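Local coordinates for aldehyde dehydrogenase (PDB 5J6B), which probably oxidises aldehydes to carboxylic acids with a nicotinamide cofactor, and is seen here with NADPH bound, at residues Q297-H302 with A393-F398; A264-D269 with A303-A308. One frame throughout, in Å; residues are numbered along the deposited sequence.

Contact 1. Residues Q297-H302 with A393-F398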
# COMPACT_ATOMS: atom_id res chain seq x y z
N GLN A 297 -26.43 13.10 19.91
CA GLN A 297 -27.86 13.15 20.22
C GLN A 297 -28.24 12.29 21.42
O GLN A 297 -29.17 12.64 22.15
CB GLN A 297 -28.68 12.73 19.01
CG GLN A 297 -30.21 12.89 19.19
CD GLN A 297 -30.96 12.70 17.89
OE1 GLN A 297 -30.48 13.10 16.83
NE2 GLN A 297 -32.12 12.06 17.95
N ARG A 298 -27.53 11.19 21.64
CA ARG A 298 -27.85 10.24 22.69
C ARG A 298 -26.62 10.00 23.56
O ARG A 298 -25.55 9.69 23.04
CB ARG A 298 -28.35 8.92 22.09
CG ARG A 298 -29.55 9.08 21.15
CD ARG A 298 -29.95 7.71 20.57
NE ARG A 298 -29.05 7.27 19.51
CZ ARG A 298 -28.70 6.00 19.29
NH1 ARG A 298 -29.17 5.04 20.08
NH2 ARG A 298 -27.88 5.69 18.29
N ILE A 299 -26.78 10.13 24.87
CA ILE A 299 -25.70 9.87 25.81
C ILE A 299 -26.10 8.66 26.64
O ILE A 299 -27.14 8.68 27.31
CB ILE A 299 -25.43 11.08 26.72
CG1 ILE A 299 -25.10 12.32 25.86
CG2 ILE A 299 -24.31 10.75 27.71
CD1 ILE A 299 -25.18 13.63 26.62
N ILE A 300 -25.25 7.63 26.62
CA ILE A 300 -25.52 6.33 27.24
C ILE A 300 -24.44 6.14 28.30
O ILE A 300 -23.30 5.80 27.98
CB ILE A 300 -25.50 5.20 26.21
CG1 ILE A 300 -26.50 5.48 25.08
CG2 ILE A 300 -25.77 3.84 26.87
CD1 ILE A 300 -26.28 4.65 23.81
N ALA A 301 -24.79 6.38 29.57
CA ALA A 301 -23.81 6.49 30.65
C ALA A 301 -23.97 5.36 31.66
O ALA A 301 -25.09 5.02 32.05
CB ALA A 301 -23.95 7.83 31.37
N HIS A 302 -22.83 4.81 32.09
CA HIS A 302 -22.84 3.69 33.02
C HIS A 302 -23.34 4.11 34.40
O HIS A 302 -23.02 5.20 34.89
CB HIS A 302 -21.44 3.08 33.14
CG HIS A 302 -21.43 1.72 33.78
ND1 HIS A 302 -21.46 1.54 35.15
CD2 HIS A 302 -21.41 0.48 33.24
CE1 HIS A 302 -21.45 0.25 35.42
NE2 HIS A 302 -21.43 -0.42 34.28
N ALA A 393 -30.03 16.89 23.62
CA ALA A 393 -29.39 15.60 23.87
C ALA A 393 -30.21 14.83 24.89
O ALA A 393 -30.91 15.41 25.73
CB ALA A 393 -27.93 15.76 24.36
N LEU A 394 -30.12 13.50 24.80
CA LEU A 394 -30.91 12.58 25.61
C LEU A 394 -29.97 11.72 26.43
O LEU A 394 -29.03 11.13 25.89
CB LEU A 394 -31.80 11.68 24.74
CG LEU A 394 -32.41 12.34 23.51
CD1 LEU A 394 -33.22 11.32 22.71
CD2 LEU A 394 -33.27 13.53 23.91
N LEU A 395 -30.22 11.64 27.74
CA LEU A 395 -29.37 10.90 28.66
C LEU A 395 -30.07 9.61 29.07
O LEU A 395 -31.22 9.64 29.53
CB LEU A 395 -29.03 11.75 29.89
CG LEU A 395 -28.22 11.10 31.02
CD1 LEU A 395 -26.84 10.62 30.55
CD2 LEU A 395 -28.06 12.08 32.18
N GLU A 396 -29.41 8.47 28.88
CA GLU A 396 -29.94 7.20 29.35
C GLU A 396 -28.83 6.45 30.08
O GLU A 396 -27.65 6.77 29.97
CB GLU A 396 -30.53 6.36 28.21
CG GLU A 396 -29.50 5.94 27.14
CD GLU A 396 -30.14 5.23 25.95
OE1 GLU A 396 -30.04 5.75 24.81
OE2 GLU A 396 -30.75 4.16 26.16
N ARG A 397 -29.24 5.43 30.82
CA ARG A 397 -28.42 4.75 31.81
C ARG A 397 -28.28 3.28 31.44
O ARG A 397 -29.25 2.64 31.03
CB ARG A 397 -29.08 4.89 33.19
CG ARG A 397 -28.34 4.30 34.38
CD ARG A 397 -29.21 4.53 35.62
NE ARG A 397 -28.64 3.89 36.80
CZ ARG A 397 -28.29 4.53 37.91
NH1 ARG A 397 -28.46 5.85 38.01
NH2 ARG A 397 -27.79 3.84 38.93
N PHE A 398 -27.07 2.73 31.60
CA PHE A 398 -26.87 1.30 31.38
C PHE A 398 -25.91 0.75 32.43
O PHE A 398 -25.32 1.49 33.21
CB PHE A 398 -26.32 1.00 29.97
CG PHE A 398 -24.82 1.18 29.85
CD1 PHE A 398 -24.27 2.45 29.70
CD2 PHE A 398 -23.97 0.08 29.88
CE1 PHE A 398 -22.89 2.62 29.59
CE2 PHE A 398 -22.59 0.23 29.78
CZ PHE A 398 -22.05 1.49 29.63
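Strands 298-302 and 392-398 are parallel neighbours in the open alpha/beta sheet of the catalytic domain of the aldehyde dehydrogenase fold. Their short axes cross at 32°. Five backbone hydrogen bonds join them. Gln297 O, Ile299 O and Ala301 O accept from Leu394 N, Glu396 N and Phe398 N, while Ile299 N and Ala301 N donate to Leu394 O and Glu396 O. The bond from Ile299 N to Leu394 O is short, at 2.7 Å. At the far end the bond from Phe398 N to Ala301 O is longer, 3.1 Å. CG of Phe398 sits between the backbone N and the carbonyl carbon (chi1 82°), which brings the ring back over the other strand. Phe398 CD1 lies 3.5 Å from Ile300 CG2. The His302 ring turns its edge to the face of Phe398 in a T-shaped stack, planes at 85°, with His302 CD2 3.7 Å from Phe398 CE2. ND1 of His302, the N-cap residue, accepts from Asp304 N and so caps the next helix. This bond also steadies the ring. Ile300 and Glu396 run side by side on the same face, Ile300 CG1 3.6 Å from Glu396 OE1. On the other face Ile299 CG2 meets Leu395 CD1 at 3.8 Å, where helix 303-319 packs on them, Leu313 against Ile299 and Tyr306 against Leu395. The carboxylate of Glu396 lies beside an apolar chain, but Tyr384 OH bonds to OE1 and Arg407 forms a salt bridge with OE2. These partners would favour its ionised form.

Contact 2. Residues A264-D269 with A303-A308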
# COMPACT_ATOMS: atom_id res chain seq x y z
N ALA A 264 -22.98 8.55 22.25
CA ALA A 264 -21.72 8.46 22.97
C ALA A 264 -21.95 7.61 24.21
O ALA A 264 -22.90 7.86 24.96
CB ALA A 264 -21.19 9.85 23.37
N ILE A 265 -21.10 6.61 24.42
CA ILE A 265 -21.13 5.78 25.62
C ILE A 265 -20.11 6.33 26.61
O ILE A 265 -18.98 6.66 26.23
CB ILE A 265 -20.80 4.30 25.28
CG1 ILE A 265 -21.91 3.68 24.43
CG2 ILE A 265 -20.57 3.47 26.57
CD1 ILE A 265 -21.52 2.33 23.83
N VAL A 266 -20.50 6.41 27.88
CA VAL A 266 -19.58 6.75 28.96
C VAL A 266 -19.46 5.52 29.86
O VAL A 266 -20.43 5.15 30.53
CB VAL A 266 -20.03 7.98 29.75
CG1 VAL A 266 -18.98 8.32 30.81
CG2 VAL A 266 -20.25 9.18 28.80
N ASP A 267 -18.28 4.92 29.90
CA ASP A 267 -18.09 3.64 30.58
C ASP A 267 -17.92 3.83 32.08
O ASP A 267 -17.77 4.95 32.59
CB ASP A 267 -16.87 2.92 30.00
CG ASP A 267 -16.99 1.40 30.05
OD1 ASP A 267 -17.95 0.87 30.66
OD2 ASP A 267 -16.09 0.73 29.50
N ALA A 268 -17.93 2.70 32.80
CA ALA A 268 -17.91 2.67 34.26
C ALA A 268 -16.64 3.25 34.87
O ALA A 268 -16.65 3.67 36.03
CB ALA A 268 -18.07 1.22 34.75
N ASP A 269 -15.54 3.30 34.11
CA ASP A 269 -14.23 3.63 34.66
C ASP A 269 -13.86 5.10 34.50
O ASP A 269 -12.69 5.46 34.65
CB ASP A 269 -13.16 2.74 34.01
CG ASP A 269 -13.15 2.83 32.47
OD1 ASP A 269 -13.90 3.66 31.89
OD2 ASP A 269 -12.39 2.07 31.84
N ALA A 303 -24.12 3.22 35.02
CA ALA A 303 -24.71 3.47 36.33
C ALA A 303 -23.68 3.90 37.37
O ALA A 303 -24.00 4.70 38.25
CB ALA A 303 -25.44 2.20 36.81
N ASP A 304 -22.45 3.41 37.27
CA ASP A 304 -21.43 3.74 38.26
C ASP A 304 -21.04 5.22 38.24
O ASP A 304 -20.60 5.76 39.26
CB ASP A 304 -20.17 2.90 38.04
CG ASP A 304 -20.36 1.46 38.47
OD1 ASP A 304 -21.44 1.12 38.97
OD2 ASP A 304 -19.39 0.68 38.32
N VAL A 305 -21.15 5.88 37.09
CA VAL A 305 -20.80 7.30 36.98
C VAL A 305 -22.00 8.17 36.68
O VAL A 305 -21.85 9.39 36.54
CB VAL A 305 -19.71 7.53 35.91
CG1 VAL A 305 -18.44 6.72 36.23
CG2 VAL A 305 -20.24 7.19 34.52
N TYR A 306 -23.21 7.59 36.64
CA TYR A 306 -24.37 8.27 36.07
C TYR A 306 -24.72 9.52 36.87
O TYR A 306 -24.90 10.60 36.29
CB TYR A 306 -25.56 7.32 36.02
CG TYR A 306 -26.76 7.90 35.31
CD1 TYR A 306 -27.73 8.62 36.01
CD2 TYR A 306 -26.91 7.75 33.94
CE1 TYR A 306 -28.82 9.16 35.36
CE2 TYR A 306 -28.01 8.29 33.28
CZ TYR A 306 -28.96 8.99 33.99
OH TYR A 306 -30.05 9.52 33.33
N ASP A 307 -24.85 9.39 38.19
CA ASP A 307 -25.29 10.52 39.00
C ASP A 307 -24.30 11.68 38.94
O ASP A 307 -24.70 12.84 38.83
CB ASP A 307 -25.51 10.09 40.45
CG ASP A 307 -26.66 9.13 40.61
OD1 ASP A 307 -27.55 9.08 39.73
OD2 ASP A 307 -26.68 8.43 41.64
N ALA A 308 -23.00 11.37 39.00
CA ALA A 308 -22.00 12.44 38.93
C ALA A 308 -21.98 13.09 37.55
O ALA A 308 -21.92 14.32 37.43
CB ALA A 308 -20.62 11.89 39.31
O HOH W 1 -17.03 1.83 38.45
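Val305 lays its two methyl groups against the end of strand 263-266 and the turn that follows it. Val305 CG1 is anti to the carbonyl carbon (chi1 -58°) and meets Ala268 O at 3.5 Å. CG2 faces further back along the chain. Val305 CG2 lies 3.9 Å from Asp267 O and 4.1 Å from Val266 CG1. The two valines thus meet methyl to methyl, and Val266 also touches Val277 of helix 274-286. The Asp304 side of the contact is polar. Asp304 points its CB toward the turn, and Asp304 OD2 comes to 3.8 Å from Ala268 CB. A water joins the same two residues. The water donates to Asp304 OD2 at 2.6 Å and to Ala268 O at 3.1 Å. Both hydrogens of this water are therefore spent on the bridge, and Ala268 O has a polar partner beside the methyl of Val305. The turn has its own brace. Asp267 directs its CB away from the helix, and Asp267 OD1 accepts a bond of 2.8 Å from Ala268 N, which approaches from above the carboxylate plane. Its OD2 is bonded to His426 ND1 and Thr421 OG1, so the carboxylate is gripped at both oxygens. This second grip ties the turn to Thr421, just after strand 416-420, and to helix 424-433. Asp304 lies near the start of helix 303-319, where the positive end of the helix dipole would tend to stabilise its negative charge. The contact is small: one valine pair, methyls against two carbonyl oxygens, and a water bridge beside them. In parallel alpha/beta folds, strand C-terminal ends and the helix starts after them gather at one sheet edge. Here the loop after 263-266 meets the helix following adjacent strand 298-302.

The centres of contact 1 and contact 2 are 9 Å apart. Along the chain the segments alternate: 264-269, 297-302, 303-308, then 393-398. Strand 263-266, helix 274-286 and strand 298-302 form a beta-alpha-beta unit, and helix 303-319 follows at once. Strand 298-302 lies between strands 263-266 and 392-398 in one parallel part of the sheet. Val266 N probably bonds to Ile300 O, and Ala303 N to Phe398 O, so the strand ends and the helix start are stitched together. Both contacts lie toward the periphery of the chain. They belong to the framework of the catalytic domain; the Gln297 side chain is about 9 Å from the NADPH.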